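PDB 3OJO: Cap5O from Staphylococcus aureus, which oxidises UDP-N-acetyl-mannosamine as an NAD-dependent dehydrogenase in the biosynthesis of capsular polysaccharide. Local coordinates for the interface of chains A and B. Coordinates in Å, arbitrary orientation; residue numbers count along the deposited sequence, not the author numbering. Chains: chain A/B, Cap5O.

Contact 1: the interface of chains A and B. Residues chain A 232, 235-236, 239, 241; chain B 133-134, 209, 213, 277.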
loop_
_atom_site.group_PDB
_atom_site.type_symbol
_atom_site.label_atom_id
_atom_site.label_comp_id
_atom_site.label_asym_id
_atom_site.label_seq_id
_atom_site.Cartn_x
_atom_site.Cartn_y
_atom_site.Cartn_z
ATOM N N LEU A 232 1.039 -11.020 4.525
ATOM C CA LEU A 232 -0.173 -11.222 5.292
ATOM C C LEU A 232 -0.710 -12.638 5.127
ATOM O O LEU A 232 -1.184 -13.212 6.102
ATOM C CB LEU A 232 -1.200 -10.178 4.894
ATOM C CG LEU A 232 -2.518 -10.307 5.524
ATOM C CD1 LEU A 232 -2.491 -9.809 6.990
ATOM C CD2 LEU A 232 -3.533 -9.661 4.644
ATOM N N ILE A 235 1.236 -14.890 7.396
ATOM C CA ILE A 235 0.782 -14.638 8.773
ATOM C C ILE A 235 -0.561 -15.336 9.031
ATOM O O ILE A 235 -0.695 -16.069 10.014
ATOM C CB ILE A 235 0.748 -13.113 9.084
ATOM C CG1 ILE A 235 2.177 -12.539 9.224
ATOM C CG2 ILE A 235 -0.095 -12.795 10.336
ATOM C CD1 ILE A 235 2.306 -10.936 9.105
ATOM N N CYS A 236 -1.540 -15.111 8.133
ATOM C CA CYS A 236 -2.889 -15.681 8.169
ATOM C C CYS A 236 -2.876 -17.177 8.107
ATOM O O CYS A 236 -3.701 -17.805 8.770
ATOM C CB CYS A 236 -3.757 -15.100 7.061
ATOM S SG CYS A 236 -4.424 -13.468 7.441
ATOM N N LEU A 239 -1.915 -18.596 11.533
ATOM C CA LEU A 239 -2.932 -18.398 12.570
ATOM C C LEU A 239 -4.289 -19.001 12.195
ATOM O O LEU A 239 -5.275 -18.771 12.901
ATOM C CB LEU A 239 -3.098 -16.894 12.892
ATOM C CG LEU A 239 -1.859 -16.074 13.231
ATOM C CD1 LEU A 239 -2.199 -14.613 13.269
ATOM C CD2 LEU A 239 -1.252 -16.495 14.569
ATOM N N ILE A 241 -6.272 -18.274 9.728
ATOM C CA ILE A 241 -7.133 -17.160 9.346
ATOM C C ILE A 241 -7.187 -17.171 7.807
ATOM O O ILE A 241 -6.192 -17.515 7.159
ATOM C CB ILE A 241 -6.632 -15.809 9.947
ATOM C CG1 ILE A 241 -6.724 -15.823 11.495
ATOM C CG2 ILE A 241 -7.400 -14.601 9.368
ATOM C CD1 ILE A 241 -5.962 -14.665 12.230
ATOM N N PRO B 133 -5.089 -10.430 16.544
ATOM C CA PRO B 133 -5.812 -11.614 16.051
ATOM C C PRO B 133 -5.560 -12.826 16.931
ATOM O O PRO B 133 -4.463 -12.992 17.475
ATOM C CB PRO B 133 -5.289 -11.786 14.626
ATOM C CG PRO B 133 -4.745 -10.456 14.263
ATOM C CD PRO B 133 -4.130 -9.946 15.529
ATOM N N LYS B 134 -6.624 -13.610 17.134
ATOM C CA LYS B 134 -6.665 -14.820 17.960
ATOM C C LYS B 134 -6.809 -14.601 19.472
ATOM O O LYS B 134 -6.691 -15.555 20.231
ATOM C CB LYS B 134 -5.614 -15.872 17.541
ATOM C CG LYS B 134 -5.873 -16.369 16.117
ATOM C CD LYS B 134 -5.429 -17.752 15.922
ATOM C CE LYS B 134 -6.317 -18.870 16.397
ATOM N NZ LYS B 134 -5.800 -20.122 15.783
ATOM N N ARG B 209 -11.850 -14.145 14.660
ATOM C CA ARG B 209 -10.519 -14.023 14.057
ATOM C C ARG B 209 -10.493 -13.129 12.798
ATOM O O ARG B 209 -9.528 -12.399 12.612
ATOM C CB ARG B 209 -9.868 -15.409 13.818
ATOM C CG ARG B 209 -10.512 -16.267 12.700
ATOM C CD ARG B 209 -9.916 -17.660 12.653
ATOM N NE ARG B 209 -10.353 -18.486 13.787
ATOM C CZ ARG B 209 -9.729 -19.583 14.214
ATOM N NH1 ARG B 209 -8.643 -20.020 13.598
ATOM N NH2 ARG B 209 -10.185 -20.244 15.262
ATOM N N MET B 213 -8.375 -9.558 12.575
ATOM C CA MET B 213 -7.422 -9.462 11.482
ATOM C C MET B 213 -7.711 -8.312 10.518
ATOM O O MET B 213 -6.794 -7.577 10.134
ATOM C CB MET B 213 -7.330 -10.812 10.741
ATOM C CG MET B 213 -6.040 -11.006 9.924
ATOM S SD MET B 213 -4.528 -10.332 10.688
ATOM C CE MET B 213 -3.643 -11.833 11.191
ATOM N N ILE B 277 3.749 -14.051 15.712
ATOM C CA ILE B 277 4.416 -13.358 14.596
ATOM C C ILE B 277 5.489 -12.300 14.940
ATOM O O ILE B 277 5.772 -11.412 14.121
ATOM C CB ILE B 277 3.420 -12.930 13.478
ATOM C CG1 ILE B 277 2.286 -12.048 14.059
ATOM C CG2 ILE B 277 2.887 -14.170 12.725
ATOM C CD1 ILE B 277 1.480 -11.326 13.089
#
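B:Met213 pushes its thioether tip among A:Ile235, A:Cys236, A:Leu239 and A:Ile241, a knob of one subunit received by a socket of the other. CG of the methionine stands anti to the backbone N (chi1 -159°), and further bends at chi2 and chi3 turn the terminal methyl in among the aliphatic branches. CE lies 3.8 Å from A:Leu239 CD1 and comes equally near A:Ile235 CG2 and A:Ile241 CD1. Closer to the root of the chain, CG rests 3.9 Å from A:Cys236 SG. A:Ile241 divides its branches between partners: CG2 leans on the methionine stem, CG1 runs past the aliphatic part of B:Arg209, and CD1 reaches the ring of B:Pro133, 3.8 Å from its CB. B:Ile277 crosses A:Ile235 at about a right angle, CD1 to CG2 at 3.5 Å, but it is poorly ordered and this flank is less certain.

The looser side is polar. B:Lys134 lays CD near A:Leu239 CB, then bends at chi3 (80°) to bring its terminal amino nitrogen to the leucine carbonyl. The hydrogen bond from NZ to A:Leu239 O is long at 3.2 Å, with the donor 53° above the carbonyl plane, a geometry that suggests a modest grip. In the fold, the socket lies where helix 208-238 of chain A ends and the chain turns towards helix 243-250, while B:Met213 projects from the first turns of the same long helix in chain B.

Contact 2: the interface of chains A and B. Residues chain A 231, 234-235, 238; chain B 281, 284.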
loop_
_atom_site.group_PDB
_atom_site.type_symbol
_atom_site.label_atom_id
_atom_site.label_comp_id
_atom_site.label_asym_id
_atom_site.label_seq_id
_atom_site.Cartn_x
_atom_site.Cartn_y
_atom_site.Cartn_z
ATOM N N GLU A 231 2.830 -11.187 2.437
ATOM C CA GLU A 231 3.349 -11.305 3.801
ATOM C C GLU A 231 2.195 -11.646 4.753
ATOM O O GLU A 231 2.341 -12.475 5.651
ATOM C CB GLU A 231 4.040 -9.994 4.209
ATOM C CG GLU A 231 4.485 -9.954 5.652
ATOM C CD GLU A 231 5.470 -8.861 5.988
ATOM O OE1 GLU A 231 6.679 -9.034 5.699
ATOM O OE2 GLU A 231 5.035 -7.844 6.577
ATOM N N LYS A 234 1.149 -15.298 4.573
ATOM C CA LYS A 234 2.009 -16.155 5.388
ATOM C C LYS A 234 1.574 -16.094 6.879
ATOM O O LYS A 234 1.497 -17.137 7.517
ATOM C CB LYS A 234 3.487 -15.791 5.212
ATOM C CG LYS A 234 4.044 -16.131 3.847
ATOM C CD LYS A 234 5.507 -15.701 3.728
ATOM C CE LYS A 234 6.137 -15.971 2.370
ATOM N NZ LYS A 234 7.500 -15.372 2.237
ATOM N N ILE A 235 1.236 -14.890 7.396
ATOM C CA ILE A 235 0.782 -14.638 8.773
ATOM C C ILE A 235 -0.561 -15.336 9.031
ATOM O O ILE A 235 -0.695 -16.069 10.014
ATOM C CB ILE A 235 0.748 -13.113 9.084
ATOM C CG1 ILE A 235 2.177 -12.539 9.224
ATOM C CG2 ILE A 235 -0.095 -12.795 10.336
ATOM C CD1 ILE A 235 2.306 -10.936 9.105
ATOM N N ASN A 238 -0.452 -19.101 9.210
ATOM C CA ASN A 238 0.111 -19.516 10.499
ATOM C C ASN A 238 -0.887 -19.456 11.643
ATOM O O ASN A 238 -0.709 -20.177 12.619
ATOM C CB ASN A 238 1.338 -18.674 10.855
ATOM C CG ASN A 238 2.631 -19.186 10.285
ATOM O OD1 ASN A 238 2.683 -20.203 9.574
ATOM N ND2 ASN A 238 3.715 -18.493 10.609
ATOM N N ASP B 281 7.790 -16.203 14.648
ATOM C CA ASP B 281 8.009 -16.070 13.190
ATOM C C ASP B 281 8.154 -14.570 12.748
ATOM O O ASP B 281 7.301 -14.050 12.012
ATOM C CB ASP B 281 6.912 -16.826 12.409
ATOM C CG ASP B 281 7.324 -17.342 11.043
ATOM O OD1 ASP B 281 8.540 -17.309 10.728
ATOM O OD2 ASP B 281 6.440 -17.804 10.296
ATOM N N ASN B 284 8.463 -13.280 8.946
ATOM C CA ASN B 284 7.177 -13.340 8.254
ATOM C C ASN B 284 6.405 -12.017 8.373
ATOM O O ASN B 284 5.372 -11.879 7.714
ATOM C CB ASN B 284 6.334 -14.538 8.734
ATOM C CG ASN B 284 6.375 -15.741 7.818
ATOM O OD1 ASN B 284 7.270 -15.904 6.972
ATOM N ND2 ASN B 284 5.403 -16.625 7.981
#
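This is a mainly polar patch of the two-fold symmetric interface of the deposited pair, probably the dimer typical of the UDP-glucose/GDP-mannose dehydrogenase family; it sets the last turns of one long helix against a short 3-10 segment of the partner and adds a hydrogen bond, of uncertain strength, and side-chain contacts to the pairing. B:Asn284, on 3-10 helix 282-285, loses 85 Å² of surface to chain A. Its side chain crosses that of A:Lys234 at about a right angle: the amide nitrogen ND2 sits 3.5 Å from A:Lys234 CB, and OD1 lies 3.7 Å from CD. The lysine stem, extended beyond CG, thus offers methylenes rather than its terminal nitrogen NZ to the amide. On the backbone side, the carbonyl oxygen of B:Asn284 faces A:Ile235, 3.5 Å from CD1, with the side-chain stem of A:Glu231 nearby.

Farther along the helix, A:Asn238 donates a hydrogen bond from ND2 to B:Asp281 OD2 at 2.8 Å. The acceptor lies almost in the asparagine amide plane, 6° out of it, and uses the anti lone pair of the carboxylate, directed away from its other oxygen. The bond is bent, 130° at the hydrogen, and the amide and carboxylate planes are turned 31° apart. B:Asp281 is poorly ordered.

Contact 3: the interface of chains A and B. Residues chain A 232, 236, 246-247, 250, 258; chain B 210, 213-214, 217.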
loop_
_atom_site.group_PDB
_atom_site.type_symbol
_atom_site.label_atom_id
_atom_site.label_comp_id
_atom_site.label_asym_id
_atom_site.label_seq_id
_atom_site.Cartn_x
_atom_site.Cartn_y
_atom_site.Cartn_z
ATOM N N LEU A 232 1.039 -11.020 4.525
ATOM C CA LEU A 232 -0.173 -11.222 5.292
ATOM C C LEU A 232 -0.710 -12.638 5.127
ATOM O O LEU A 232 -1.184 -13.212 6.102
ATOM C CB LEU A 232 -1.200 -10.178 4.894
ATOM C CG LEU A 232 -2.518 -10.307 5.524
ATOM C CD1 LEU A 232 -2.491 -9.809 6.990
ATOM C CD2 LEU A 232 -3.533 -9.661 4.644
ATOM N N CYS A 236 -1.540 -15.111 8.133
ATOM C CA CYS A 236 -2.889 -15.681 8.169
ATOM C C CYS A 236 -2.876 -17.177 8.107
ATOM O O CYS A 236 -3.701 -17.805 8.770
ATOM C CB CYS A 236 -3.757 -15.100 7.061
ATOM S SG CYS A 236 -4.424 -13.468 7.441
ATOM N N VAL A 246 -10.427 -11.700 4.724
ATOM C CA VAL A 246 -9.947 -10.572 5.498
ATOM C C VAL A 246 -9.595 -9.336 4.638
ATOM O O VAL A 246 -9.822 -8.214 5.089
ATOM C CB VAL A 246 -8.853 -11.000 6.509
ATOM C CG1 VAL A 246 -8.316 -9.802 7.261
ATOM C CG2 VAL A 246 -9.410 -12.001 7.508
ATOM N N ILE A 247 -9.066 -9.541 3.407
ATOM C CA ILE A 247 -8.735 -8.460 2.464
ATOM C C ILE A 247 -10.050 -7.823 2.008
ATOM O O ILE A 247 -10.184 -6.603 2.043
ATOM C CB ILE A 247 -7.863 -8.984 1.288
ATOM C CG1 ILE A 247 -6.425 -9.346 1.787
ATOM C CG2 ILE A 247 -7.843 -7.996 0.098
ATOM C CD1 ILE A 247 -5.588 -10.353 0.914
ATOM N N ALA A 250 -11.485 -5.874 5.128
ATOM C CA ALA A 250 -10.673 -4.661 5.308
ATOM C C ALA A 250 -10.836 -3.598 4.204
ATOM O O ALA A 250 -10.825 -2.406 4.508
ATOM C CB ALA A 250 -9.204 -5.029 5.476
ATOM N N ILE A 258 -6.064 -3.025 0.002
ATOM C CA ILE A 258 -5.115 -4.156 0.087
ATOM C C ILE A 258 -5.168 -4.992 -1.183
ATOM O O ILE A 258 -6.252 -5.302 -1.701
ATOM C CB ILE A 258 -5.285 -4.981 1.386
ATOM C CG1 ILE A 258 -5.160 -4.065 2.605
ATOM C CG2 ILE A 258 -4.279 -6.149 1.453
ATOM C CD1 ILE A 258 -5.855 -4.531 3.829
ATOM N N THR B 210 -11.555 -13.171 11.968
ATOM C CA THR B 210 -11.687 -12.363 10.759
ATOM C C THR B 210 -11.912 -10.902 11.121
ATOM O O THR B 210 -11.325 -10.032 10.482
ATOM C CB THR B 210 -12.746 -12.951 9.810
ATOM O OG1 THR B 210 -12.341 -14.271 9.448
ATOM C CG2 THR B 210 -12.936 -12.116 8.525
ATOM N N MET B 213 -8.375 -9.558 12.575
ATOM C CA MET B 213 -7.422 -9.462 11.482
ATOM C C MET B 213 -7.711 -8.312 10.518
ATOM O O MET B 213 -6.794 -7.577 10.134
ATOM C CB MET B 213 -7.330 -10.812 10.741
ATOM C CG MET B 213 -6.040 -11.006 9.924
ATOM S SD MET B 213 -4.528 -10.332 10.688
ATOM C CE MET B 213 -3.643 -11.833 11.191
ATOM N N SER B 214 -8.983 -8.153 10.162
ATOM C CA SER B 214 -9.492 -7.136 9.260
ATOM C C SER B 214 -9.193 -5.721 9.750
ATOM O O SER B 214 -8.786 -4.858 8.963
ATOM C CB SER B 214 -10.998 -7.342 9.052
ATOM O OG SER B 214 -11.691 -6.131 8.768
ATOM N N MET B 217 -5.441 -5.120 9.641
ATOM C CA MET B 217 -5.004 -5.036 8.247
ATOM C C MET B 217 -5.257 -3.629 7.679
ATOM O O MET B 217 -4.496 -3.167 6.835
ATOM C CB MET B 217 -5.729 -6.053 7.391
ATOM C CG MET B 217 -4.961 -7.309 7.240
ATOM S SD MET B 217 -5.740 -8.566 6.165
ATOM C CE MET B 217 -6.388 -7.580 4.867
#
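B:Met217 enters an apolar pocket of chain A walled by A:Leu232, A:Val246, A:Ile247, A:Ala250 and A:Ile258, burying 82 Å² of its surface. Thioether packing dominates. The chain runs straight through chi2 (-178°), and its bend at chi3 carries the terminal methyl towards A:Ile258 and helix 243-250. CE lies 3.3 Å from A:Ile258 CD1 and 3.8 Å from A:Ala250 CB. A:Leu232, its CG anti to the backbone N (chi1 176°), crosses the methionine at about a right angle and sets CD1 3.5 Å from B:Met217 CG. The sulfur is modelled too close to A:Leu232 and A:Val246 for its exact position to be trusted.

Aliphatic branches meeting helix surface form a second group. A:Val246 turns CG1 towards the backbone of chain B, 3.5 Å from B:Ser214 CA, and also 3.7 Å from B:Met213 CG. Its other methyl, CG2, meets B:Thr210 CG2 at 3.7 Å as the two side chains pass in opposite directions.

No nitrogen or oxygen of one chain comes within bonding distance of the other; A:Ala250 CB merely rests 3.5 Å from B:Ser214 O. The site lies in the fold where helix 208-238 of chain B packs over helix 243-250 of chain A, with A:Leu232 contributed by chain A's own long helix and A:Ile258 by a following loop.

The three contacts form one continuous band across the interface of the two chains, probably the family dimer. Centres of the C-alpha atoms in contact 1 lie about 8 Å from those of contact 2 and also about 8 Å from those of contact 3, whereas contacts 2 and 3 are about 13 Å apart. Contact 1 is therefore the bridge: it shares A:Ile235 with contact 2 and A:Leu232, A:Cys236 and B:Met213 with contact 3. Helix 208-238 of chain A serves all three with overlapping sets of residues near its C-terminal end. Two-fold symmetry repeats the band with the chains exchanged: in each subunit the start of the helix inserts side chains into the partner and its end receives them.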